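Local coordinates for protein sulfur oxygenase/reductase (Halothiobacillus neapolitanus, PDB 6QPA) that probably catalyses the oxygen-dependent oxidation and reduction of elemental sulfur at a mononuclear non-haem iron site inside each subunit of a 24-chain assembly, at residues I7-M12 and Q78-K83; D84-E89 and V239-P244; E116-V121 and G203-G208. All blocks are in the same frame, centred on the assembly; numbering follows the deposited sequence.

Interaction 1. Residues I7-M12 and Q78-K83; sequences IIAINM and QYTVWK
Ile7 opens the pairing with Trp82: Ile7 N gives to Trp82 O, and Trp82 N returns a bond to Ile7 O at 2.8 Å; beyond that bond Ile7 O also meets the CA-H of Val81. Ile8 turns to the other face, where its CG2 touches Tyr79 CB at 3.8 Å and its CG1 lies beside CG2 of Val81, the two side chains pointing the same way. At Ala9 two backbone bonds link it to Thr80, and its small CB sits 3.7 Å from Thr80 OG1. That hydroxyl lies between backbone N and carbonyl carbon (chi1 55°), from where it accepts the N-H of Trp82 NE1 at 2.8 Å in the plane of the indole; the bond probably helps hold the ring where it meets His88, an iron ligand. A water joins Thr80 OG1 to Ala9 O. The segments are antiparallel neighbours in a curled sheet, consistent with the dimeric alpha-beta barrel relatives of this family, strand 110-125 flanking 7-12 and strand 42-53 flanking 78-82. Ile10 runs alongside Tyr79 and lays CD1 over one face of its ring, a CH-pi contact 4.2 Å from the centroid; Tyr79 OH bonds to His256 ND1. Asn11 closes the ladder through paired backbone bonds with Gln78, Asn11 N reaching Gln78 O at 2.9 Å.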
loop_
_atom_site.group_PDB
_atom_site.type_symbol
_atom_site.label_atom_id
_atom_site.label_comp_id
_atom_site.label_asym_id
_atom_site.label_seq_id
_atom_site.Cartn_x
_atom_site.Cartn_y
_atom_site.Cartn_z
ATOM N N ILE A 7 -42.398 -46.351 -24.568
ATOM C CA ILE A 7 -42.197 -46.384 -23.129
ATOM C C ILE A 7 -41.035 -45.450 -22.802
ATOM O O ILE A 7 -40.032 -45.420 -23.525
ATOM C CB ILE A 7 -41.892 -47.837 -22.688
ATOM C CG1 ILE A 7 -43.073 -48.773 -22.978
ATOM C CG2 ILE A 7 -41.449 -47.916 -21.251
ATOM C CD1 ILE A 7 -44.373 -48.280 -22.482
ATOM N N ILE A 8 -41.131 -44.715 -21.704
ATOM C CA ILE A 8 -40.054 -43.819 -21.307
ATOM C C ILE A 8 -39.570 -44.278 -19.950
ATOM O O ILE A 8 -40.359 -44.357 -19.000
ATOM C CB ILE A 8 -40.488 -42.346 -21.268
ATOM C CG1 ILE A 8 -41.047 -41.922 -22.622
ATOM C CG2 ILE A 8 -39.260 -41.425 -20.963
ATOM C CD1 ILE A 8 -41.426 -40.450 -22.667
ATOM N N ALA A 9 -38.288 -44.620 -19.868
ATOM C CA ALA A 9 -37.632 -44.848 -18.592
ATOM C C ALA A 9 -36.963 -43.552 -18.165
ATOM O O ALA A 9 -36.252 -42.920 -18.959
ATOM C CB ALA A 9 -36.615 -45.998 -18.678
ATOM N N ILE A 10 -37.235 -43.119 -16.940
ATOM C CA ILE A 10 -36.661 -41.883 -16.425
ATOM C C ILE A 10 -35.713 -42.248 -15.306
ATOM O O ILE A 10 -36.146 -42.608 -14.209
ATOM C CB ILE A 10 -37.723 -40.888 -15.945
ATOM C CG1 ILE A 10 -38.670 -40.576 -17.101
ATOM C CG2 ILE A 10 -37.020 -39.626 -15.434
ATOM C CD1 ILE A 10 -39.819 -39.598 -16.750
ATOM N N ASN A 11 -34.416 -42.152 -15.584
ATOM C CA ASN A 11 -33.397 -42.347 -14.567
ATOM C C ASN A 11 -33.299 -41.060 -13.754
ATOM O O ASN A 11 -32.875 -40.021 -14.273
ATOM C CB ASN A 11 -32.067 -42.704 -15.226
ATOM C CG ASN A 11 -31.072 -43.233 -14.247
ATOM O OD1 ASN A 11 -30.518 -42.481 -13.456
ATOM N ND2 ASN A 11 -30.841 -44.544 -14.282
ATOM N N MET A 12 -33.698 -41.124 -12.488
ATOM C CA MET A 12 -33.758 -39.970 -11.598
ATOM C C MET A 12 -32.629 -40.077 -10.590
ATOM O O MET A 12 -32.506 -41.098 -9.900
ATOM C CB MET A 12 -35.100 -39.905 -10.882
ATOM C CG MET A 12 -36.298 -39.835 -11.804
ATOM S SD MET A 12 -37.802 -40.170 -10.875
ATOM C CE MET A 12 -39.028 -39.761 -12.112
ATOM N N GLN A 78 -32.644 -38.448 -16.765
ATOM C CA GLN A 78 -32.312 -38.901 -18.110
ATOM C C GLN A 78 -33.495 -39.705 -18.635
ATOM O O GLN A 78 -33.800 -40.775 -18.107
ATOM C CB GLN A 78 -31.013 -39.715 -18.122
ATOM C CG GLN A 78 -29.745 -38.886 -17.856
ATOM C CD GLN A 78 -28.461 -39.721 -17.716
ATOM O OE1 GLN A 78 -28.451 -40.773 -17.077
ATOM N NE2 GLN A 78 -27.376 -39.247 -18.324
ATOM N N TYR A 79 -34.199 -39.172 -19.630
ATOM C CA TYR A 79 -35.193 -39.972 -20.332
ATOM C C TYR A 79 -34.482 -40.877 -21.310
ATOM O O TYR A 79 -33.682 -40.400 -22.111
ATOM C CB TYR A 79 -36.179 -39.130 -21.143
ATOM C CG TYR A 79 -37.100 -38.193 -20.415
ATOM C CD1 TYR A 79 -36.876 -37.820 -19.100
ATOM C CD2 TYR A 79 -38.193 -37.649 -21.080
ATOM C CE1 TYR A 79 -37.723 -36.939 -18.459
ATOM C CE2 TYR A 79 -39.052 -36.773 -20.455
ATOM C CZ TYR A 79 -38.819 -36.413 -19.146
ATOM O OH TYR A 79 -39.687 -35.522 -18.537
ATOM N N THR A 80 -34.795 -42.161 -21.290
ATOM C CA THR A 80 -34.498 -43.018 -22.428
ATOM C C THR A 80 -35.813 -43.589 -22.922
ATOM O O THR A 80 -36.674 -43.957 -22.123
ATOM C CB THR A 80 -33.496 -44.146 -22.109
ATOM O OG1 THR A 80 -33.967 -44.907 -21.003
ATOM C CG2 THR A 80 -32.098 -43.551 -21.787
ATOM N N VAL A 81 -35.985 -43.578 -24.234
ATOM C CA VAL A 81 -37.260 -43.869 -24.878
ATOM C C VAL A 81 -37.124 -45.167 -25.671
ATOM O O VAL A 81 -36.144 -45.356 -26.409
ATOM C CB VAL A 81 -37.682 -42.678 -25.757
ATOM C CG1 VAL A 81 -39.089 -42.879 -26.318
ATOM C CG2 VAL A 81 -37.583 -41.374 -24.901
ATOM N N TRP A 82 -38.103 -46.059 -25.516
ATOM C CA TRP A 82 -37.980 -47.456 -25.915
ATOM C C TRP A 82 -39.243 -47.934 -26.611
ATOM O O TRP A 82 -40.352 -47.497 -26.287
ATOM C CB TRP A 82 -37.730 -48.365 -24.692
ATOM C CG TRP A 82 -36.498 -47.981 -23.986
ATOM C CD1 TRP A 82 -36.381 -47.096 -22.941
ATOM C CD2 TRP A 82 -35.180 -48.403 -24.310
ATOM N NE1 TRP A 82 -35.063 -46.979 -22.578
ATOM C CE2 TRP A 82 -34.302 -47.760 -23.411
ATOM C CE3 TRP A 82 -34.649 -49.280 -25.267
ATOM C CZ2 TRP A 82 -32.915 -47.967 -23.443
ATOM C CZ3 TRP A 82 -33.269 -49.490 -25.293
ATOM C CH2 TRP A 82 -32.425 -48.842 -24.383
ATOM N N LYS A 83 -39.063 -48.887 -27.529
ATOM C CA LYS A 83 -40.215 -49.551 -28.126
ATOM C C LYS A 83 -41.042 -50.261 -27.066
ATOM O O LYS A 83 -42.271 -50.312 -27.169
ATOM C CB LYS A 83 -39.772 -50.549 -29.195
ATOM C CG LYS A 83 -39.153 -49.917 -30.426
ATOM C CD LYS A 83 -38.766 -50.977 -31.463
ATOM C CE LYS A 83 -38.107 -50.349 -32.694
ATOM N NZ LYS A 83 -37.611 -51.405 -33.642
HETATM O O HOH W 1 -33.352 -43.779 -18.746
#

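Interaction 2. Residues D84-E89 and V239-P244; sequences DVHSHE and VHDKPP. With SO4 (sulfate ion), chain Z.
Packing and bridging waters join the first turns of helix 85-94, which carries the iron ligand His88, to the loop that leads into strand 245-246. Val85 presses CB against Asp241 O at 3.5 Å, and its two methyls meet CD of Pro243, the side chains crossing at about a right angle. CG of His86 stands anti to the backbone N (chi1 -180°), and beyond it CD2 comes 3.0 Å from Asp241 OD1, ring and carboxylate planes 65° apart; Val239 CG1 lies 3.7 Å from His86 NE2. An alanine in place of His86 would probably leave Val239 CG1 and the Asp241 carboxylate without the ring they lean on, opening a gap. Water 2 takes the N-H of His86 and donates to Asp241 O at 2.6 Å. Water 3 links Glu89 OE1 to ND1 of His240, whose ring has Pro244 CB over its centre; OE2 of Glu89 bonds to Tyr118 OH. Asp84 caps the helix, its OD1 gripped by both N and OG of Ser87. Asp241 N and Lys242 N hold a sulfate, probably from the crystallisation liquor. Val85 and Pro243 both rest on Tyr118 of strand 110-125 and Phe202 of strand 193-204, while Val239 packs on Glu90 and His93 of helix 85-94.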
loop_
_atom_site.group_PDB
_atom_site.type_symbol
_atom_site.label_atom_id
_atom_site.label_comp_id
_atom_site.label_asym_id
_atom_site.label_seq_id
_atom_site.Cartn_x
_atom_site.Cartn_y
_atom_site.Cartn_z
ATOM N N ASP A 84 -40.386 -50.809 -26.038
ATOM C CA ASP A 84 -41.070 -51.545 -24.988
ATOM C C ASP A 84 -40.134 -51.710 -23.807
ATOM O O ASP A 84 -38.933 -51.437 -23.897
ATOM C CB ASP A 84 -41.557 -52.909 -25.487
ATOM C CG ASP A 84 -40.487 -53.660 -26.255
ATOM O OD1 ASP A 84 -39.331 -53.758 -25.785
ATOM O OD2 ASP A 84 -40.797 -54.129 -27.361
ATOM N N VAL A 85 -40.702 -52.202 -22.701
ATOM C CA VAL A 85 -39.918 -52.440 -21.496
ATOM C C VAL A 85 -38.805 -53.437 -21.778
ATOM O O VAL A 85 -37.657 -53.233 -21.374
ATOM C CB VAL A 85 -40.841 -52.928 -20.364
ATOM C CG1 VAL A 85 -40.034 -53.539 -19.214
ATOM C CG2 VAL A 85 -41.698 -51.790 -19.860
ATOM N N HIS A 86 -39.118 -54.508 -22.519
ATOM C CA HIS A 86 -38.143 -55.573 -22.735
ATOM C C HIS A 86 -36.888 -55.046 -23.406
ATOM O O HIS A 86 -35.779 -55.492 -23.098
ATOM C CB HIS A 86 -38.731 -56.699 -23.594
ATOM C CG HIS A 86 -37.761 -57.819 -23.839
ATOM N ND1 HIS A 86 -36.938 -57.871 -24.947
ATOM C CD2 HIS A 86 -37.444 -58.905 -23.092
ATOM C CE1 HIS A 86 -36.180 -58.950 -24.887
ATOM N NE2 HIS A 86 -36.472 -59.598 -23.773
ATOM N N SER A 87 -37.046 -54.114 -24.346
ATOM C CA SER A 87 -35.883 -53.567 -25.030
ATOM C C SER A 87 -34.948 -52.878 -24.050
ATOM O O SER A 87 -33.727 -53.056 -24.117
ATOM C CB SER A 87 -36.326 -52.622 -26.140
ATOM O OG SER A 87 -37.042 -53.362 -27.120
ATOM N N HIS A 88 -35.499 -52.100 -23.125
ATOM C CA HIS A 88 -34.650 -51.430 -22.150
ATOM C C HIS A 88 -33.965 -52.438 -21.233
ATOM O O HIS A 88 -32.756 -52.347 -20.985
ATOM C CB HIS A 88 -35.479 -50.425 -21.350
ATOM C CG HIS A 88 -34.705 -49.687 -20.297
ATOM N ND1 HIS A 88 -34.955 -49.838 -18.949
ATOM C CD2 HIS A 88 -33.690 -48.798 -20.391
ATOM C CE1 HIS A 88 -34.135 -49.065 -18.259
ATOM N NE2 HIS A 88 -33.361 -48.417 -19.112
ATOM N N GLU A 89 -34.721 -53.414 -20.726
ATOM C CA GLU A 89 -34.143 -54.415 -19.835
ATOM C C GLU A 89 -33.080 -55.238 -20.544
ATOM O O GLU A 89 -32.070 -55.619 -19.943
ATOM C CB GLU A 89 -35.243 -55.327 -19.288
ATOM C CG GLU A 89 -36.231 -54.628 -18.349
ATOM C CD GLU A 89 -35.591 -54.193 -17.042
ATOM O OE1 GLU A 89 -34.702 -54.919 -16.528
ATOM O OE2 GLU A 89 -35.953 -53.116 -16.524
ATOM N N VAL A 239 -34.178 -61.441 -18.057
ATOM C CA VAL A 239 -34.529 -60.194 -18.723
ATOM C C VAL A 239 -36.051 -60.099 -18.742
ATOM O O VAL A 239 -36.727 -60.939 -19.342
ATOM C CB VAL A 239 -33.957 -60.149 -20.147
ATOM C CG1 VAL A 239 -34.360 -58.854 -20.853
ATOM C CG2 VAL A 239 -32.448 -60.349 -20.133
ATOM N N HIS A 240 -36.590 -59.090 -18.072
ATOM C CA HIS A 240 -38.032 -58.983 -17.889
ATOM C C HIS A 240 -38.729 -58.325 -19.072
ATOM O O HIS A 240 -38.185 -57.418 -19.706
ATOM C CB HIS A 240 -38.334 -58.206 -16.613
ATOM C CG HIS A 240 -38.069 -58.993 -15.378
ATOM N ND1 HIS A 240 -36.801 -59.178 -14.871
ATOM C CD2 HIS A 240 -38.905 -59.673 -14.562
ATOM C CE1 HIS A 240 -36.869 -59.931 -13.788
ATOM N NE2 HIS A 240 -38.135 -60.249 -13.582
ATOM N N ASP A 241 -39.938 -58.819 -19.362
ATOM C CA ASP A 241 -40.872 -58.217 -20.311
ATOM C C ASP A 241 -41.684 -57.093 -19.679
ATOM O O ASP A 241 -42.153 -56.192 -20.383
ATOM C CB ASP A 241 -41.863 -59.272 -20.798
ATOM C CG ASP A 241 -41.300 -60.153 -21.862
ATOM O OD1 ASP A 241 -40.225 -59.832 -22.406
ATOM O OD2 ASP A 241 -41.937 -61.185 -22.145
ATOM N N LYS A 242 -41.924 -57.179 -18.378
ATOM C CA LYS A 242 -42.651 -56.213 -17.583
ATOM C C LYS A 242 -41.738 -55.709 -16.477
ATOM O O LYS A 242 -40.833 -56.433 -16.056
ATOM C CB LYS A 242 -43.907 -56.858 -16.978
ATOM C CG LYS A 242 -44.894 -57.344 -18.018
ATOM C CD LYS A 242 -46.072 -58.058 -17.382
ATOM C CE LYS A 242 -47.063 -58.528 -18.440
ATOM N NZ LYS A 242 -48.226 -59.243 -17.827
ATOM N N PRO A 243 -41.935 -54.489 -15.987
ATOM C CA PRO A 243 -41.068 -53.983 -14.915
ATOM C C PRO A 243 -41.055 -54.958 -13.756
ATOM O O PRO A 243 -42.110 -55.486 -13.379
ATOM C CB PRO A 243 -41.728 -52.651 -14.520
ATOM C CG PRO A 243 -42.476 -52.220 -15.791
ATOM C CD PRO A 243 -42.965 -53.509 -16.391
ATOM N N PRO A 244 -39.874 -55.298 -13.228
ATOM C CA PRO A 244 -39.845 -56.192 -12.056
ATOM C C PRO A 244 -40.458 -55.552 -10.824
ATOM O O PRO A 244 -41.173 -56.212 -10.061
ATOM C CB PRO A 244 -38.344 -56.443 -11.836
ATOM C CG PRO A 244 -37.628 -55.744 -12.954
ATOM C CD PRO A 244 -38.544 -54.773 -13.572
HETATM S S SO4 Z . -41.860 -60.896 -17.090
HETATM O O1 SO4 Z . -41.445 -61.701 -15.942
HETATM O O2 SO4 Z . -41.764 -59.486 -16.722
HETATM O O3 SO4 Z . -40.970 -61.158 -18.217
HETATM O O4 SO4 Z . -43.241 -61.215 -17.478
HETATM O O HOH W 2 -41.796 -55.557 -22.846
HETATM O O HOH W 3 -34.677 -57.543 -15.949
#

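Interaction 3. Residues E116-V121 and G203-G208; sequences EPYFEV and GVSAIG
Glu116 meets the turn 205-208 with both its backbone and its carboxylate. Its carbonyl O accepts the N-H of Ser205 (N to O 2.9 Å) in a nearly straight bond (171° at the hydrogen), while OE1 comes within 3.0 Å of Gly208 CA. Gly208 is what makes room there, because a CB at that position would collide with OE1. The glutamate is extended, with CG anti to the backbone N (chi1 -166°), and its other oxygen, OE2, binds the iron. Next along, Tyr118 N donates to Gly203 O at 2.6 Å, approaching from above the carbonyl plane. Between these two bonds Pro117 and Val204 face each other as a non-hydrogen-bonded antiparallel pair, with Pro117 CB 4.0 Å from Val204 CG2, and Val204 CG1 lies 3.5 Å from Glu116 O. The Tyr118 ring turns to the face opposite Pro117, and its CE2 rests 3.5 Å from Ser205 CB.

A second shell sets these groups. Ser205 OG accepts the N-H of Gly208 (N to OG 3.0 Å), an ST motif that shapes the turn holding Gly208 beside the carboxylate, and it also bonds to Glu89 OE2. Tyr118 OH shares that carboxylate oxygen and bonds to His88 ND1 as well, which would probably fix the rotation of the imidazole. Ser209 OG bonds to Glu116 N. With His88 and His92 on helix 85-94, Glu116 completes the facial triad of two histidines and one carboxylate that marks a mononuclear non-haem iron enzyme.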
loop_
_atom_site.group_PDB
_atom_site.type_symbol
_atom_site.label_atom_id
_atom_site.label_comp_id
_atom_site.label_asym_id
_atom_site.label_seq_id
_atom_site.Cartn_x
_atom_site.Cartn_y
_atom_site.Cartn_z
ATOM N N GLU A 116 -35.137 -45.511 -11.368
ATOM C CA GLU A 116 -35.496 -45.470 -12.785
ATOM C C GLU A 116 -36.870 -46.093 -13.011
ATOM O O GLU A 116 -36.971 -47.277 -13.375
ATOM C CB GLU A 116 -34.450 -46.170 -13.648
ATOM C CG GLU A 116 -34.633 -45.842 -15.126
ATOM C CD GLU A 116 -33.654 -46.559 -16.013
ATOM O OE1 GLU A 116 -33.365 -47.734 -15.734
ATOM O OE2 GLU A 116 -33.187 -45.960 -16.997
ATOM N N PRO A 117 -37.940 -45.325 -12.834
ATOM C CA PRO A 117 -39.283 -45.842 -13.120
ATOM C C PRO A 117 -39.582 -45.815 -14.612
ATOM O O PRO A 117 -38.998 -45.051 -15.386
ATOM C CB PRO A 117 -40.215 -44.875 -12.368
ATOM C CG PRO A 117 -39.302 -43.964 -11.554
ATOM C CD PRO A 117 -37.994 -43.962 -12.275
ATOM N N TYR A 118 -40.526 -46.660 -14.996
ATOM C CA TYR A 118 -41.062 -46.732 -16.349
ATOM C C TYR A 118 -42.358 -45.928 -16.451
ATOM O O TYR A 118 -43.201 -45.970 -15.541
ATOM C CB TYR A 118 -41.342 -48.181 -16.738
ATOM C CG TYR A 118 -40.129 -49.031 -17.058
ATOM C CD1 TYR A 118 -39.456 -48.880 -18.266
ATOM C CD2 TYR A 118 -39.692 -50.034 -16.179
ATOM C CE1 TYR A 118 -38.360 -49.676 -18.595
ATOM C CE2 TYR A 118 -38.589 -50.841 -16.505
ATOM C CZ TYR A 118 -37.934 -50.648 -17.717
ATOM O OH TYR A 118 -36.863 -51.415 -18.072
ATOM N N PHE A 119 -42.517 -45.199 -17.564
ATOM C CA PHE A 119 -43.666 -44.327 -17.758
ATOM C C PHE A 119 -44.360 -44.618 -19.075
ATOM O O PHE A 119 -43.724 -44.808 -20.115
ATOM C CB PHE A 119 -43.275 -42.840 -17.708
ATOM C CG PHE A 119 -42.849 -42.404 -16.355
ATOM C CD1 PHE A 119 -41.553 -42.615 -15.939
ATOM C CD2 PHE A 119 -43.758 -41.844 -15.476
ATOM C CE1 PHE A 119 -41.158 -42.248 -14.671
ATOM C CE2 PHE A 119 -43.378 -41.481 -14.206
ATOM C CZ PHE A 119 -42.059 -41.678 -13.803
ATOM N N GLU A 120 -45.672 -44.621 -19.007
ATOM C CA GLU A 120 -46.518 -44.651 -20.175
ATOM C C GLU A 120 -46.861 -43.227 -20.589
ATOM O O GLU A 120 -47.139 -42.370 -19.744
ATOM C CB GLU A 120 -47.785 -45.454 -19.862
ATOM C CG GLU A 120 -48.888 -45.283 -20.871
ATOM C CD GLU A 120 -50.198 -45.915 -20.423
ATOM O OE1 GLU A 120 -50.215 -46.624 -19.386
ATOM O OE2 GLU A 120 -51.207 -45.694 -21.122
ATOM N N VAL A 121 -46.819 -42.971 -21.891
ATOM C CA VAL A 121 -47.233 -41.686 -22.433
ATOM C C VAL A 121 -48.742 -41.761 -22.623
ATOM O O VAL A 121 -49.226 -42.340 -23.590
ATOM C CB VAL A 121 -46.500 -41.350 -23.731
ATOM C CG1 VAL A 121 -46.968 -39.985 -24.258
ATOM C CG2 VAL A 121 -44.998 -41.316 -23.478
ATOM N N GLY A 203 -44.221 -48.902 -13.365
ATOM C CA GLY A 203 -43.261 -49.874 -12.876
ATOM C C GLY A 203 -41.897 -49.230 -12.748
ATOM O O GLY A 203 -41.708 -48.057 -13.097
ATOM N N VAL A 204 -40.942 -50.018 -12.234
ATOM C CA VAL A 204 -39.572 -49.550 -11.999
ATOM C C VAL A 204 -38.583 -50.606 -12.472
ATOM O O VAL A 204 -38.815 -51.806 -12.302
ATOM C CB VAL A 204 -39.313 -49.224 -10.512
ATOM C CG1 VAL A 204 -37.868 -48.727 -10.315
ATOM C CG2 VAL A 204 -40.297 -48.152 -10.024
ATOM N N SER A 205 -37.474 -50.160 -13.067
ATOM C CA SER A 205 -36.408 -51.080 -13.450
ATOM C C SER A 205 -35.496 -51.305 -12.249
ATOM O O SER A 205 -34.952 -50.351 -11.687
ATOM C CB SER A 205 -35.612 -50.542 -14.637
ATOM O OG SER A 205 -34.505 -51.392 -14.903
ATOM N N ALA A 206 -35.334 -52.563 -11.845
ATOM C CA ALA A 206 -34.455 -52.854 -10.721
ATOM C C ALA A 206 -33.001 -52.601 -11.102
ATOM O O ALA A 206 -32.263 -51.905 -10.394
ATOM C CB ALA A 206 -34.668 -54.302 -10.272
ATOM N N ILE A 207 -32.589 -53.150 -12.239
ATOM C CA ILE A 207 -31.227 -52.978 -12.711
ATOM C C ILE A 207 -30.943 -51.499 -12.941
ATOM O O ILE A 207 -29.916 -50.977 -12.504
ATOM C CB ILE A 207 -31.008 -53.812 -13.987
ATOM C CG1 ILE A 207 -31.070 -55.308 -13.682
ATOM C CG2 ILE A 207 -29.673 -53.467 -14.638
ATOM C CD1 ILE A 207 -29.855 -55.832 -12.933
ATOM N N GLY A 208 -31.873 -50.787 -13.584
ATOM C CA GLY A 208 -31.644 -49.367 -13.833
ATOM C C GLY A 208 -31.571 -48.537 -12.568
ATOM O O GLY A 208 -30.958 -47.463 -12.568
#

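Overall arrangement
Interactions 1 and 3 belong to one curled antiparallel sheet and are buried; strand 7-15 pairs directly with strand 110-125, Ile8 O meeting Phe119 N and Ile10 N meeting Pro117 O. Interaction 2 is only partly buried and lies farther from the chain centre. Its chemistry follows its place: water bridges and side-chain packing between helix and loop, against the backbone ladder of interaction 1 and the two backbone bonds of interaction 3. All three converge on the iron. Residues 84-89 bring His88, residues 116-121 bring Glu116, and Trp82 and Ala9 of interaction 1 pack on His88. Interactions 2 and 3 also touch where Pro244 CD packs on Val204 O.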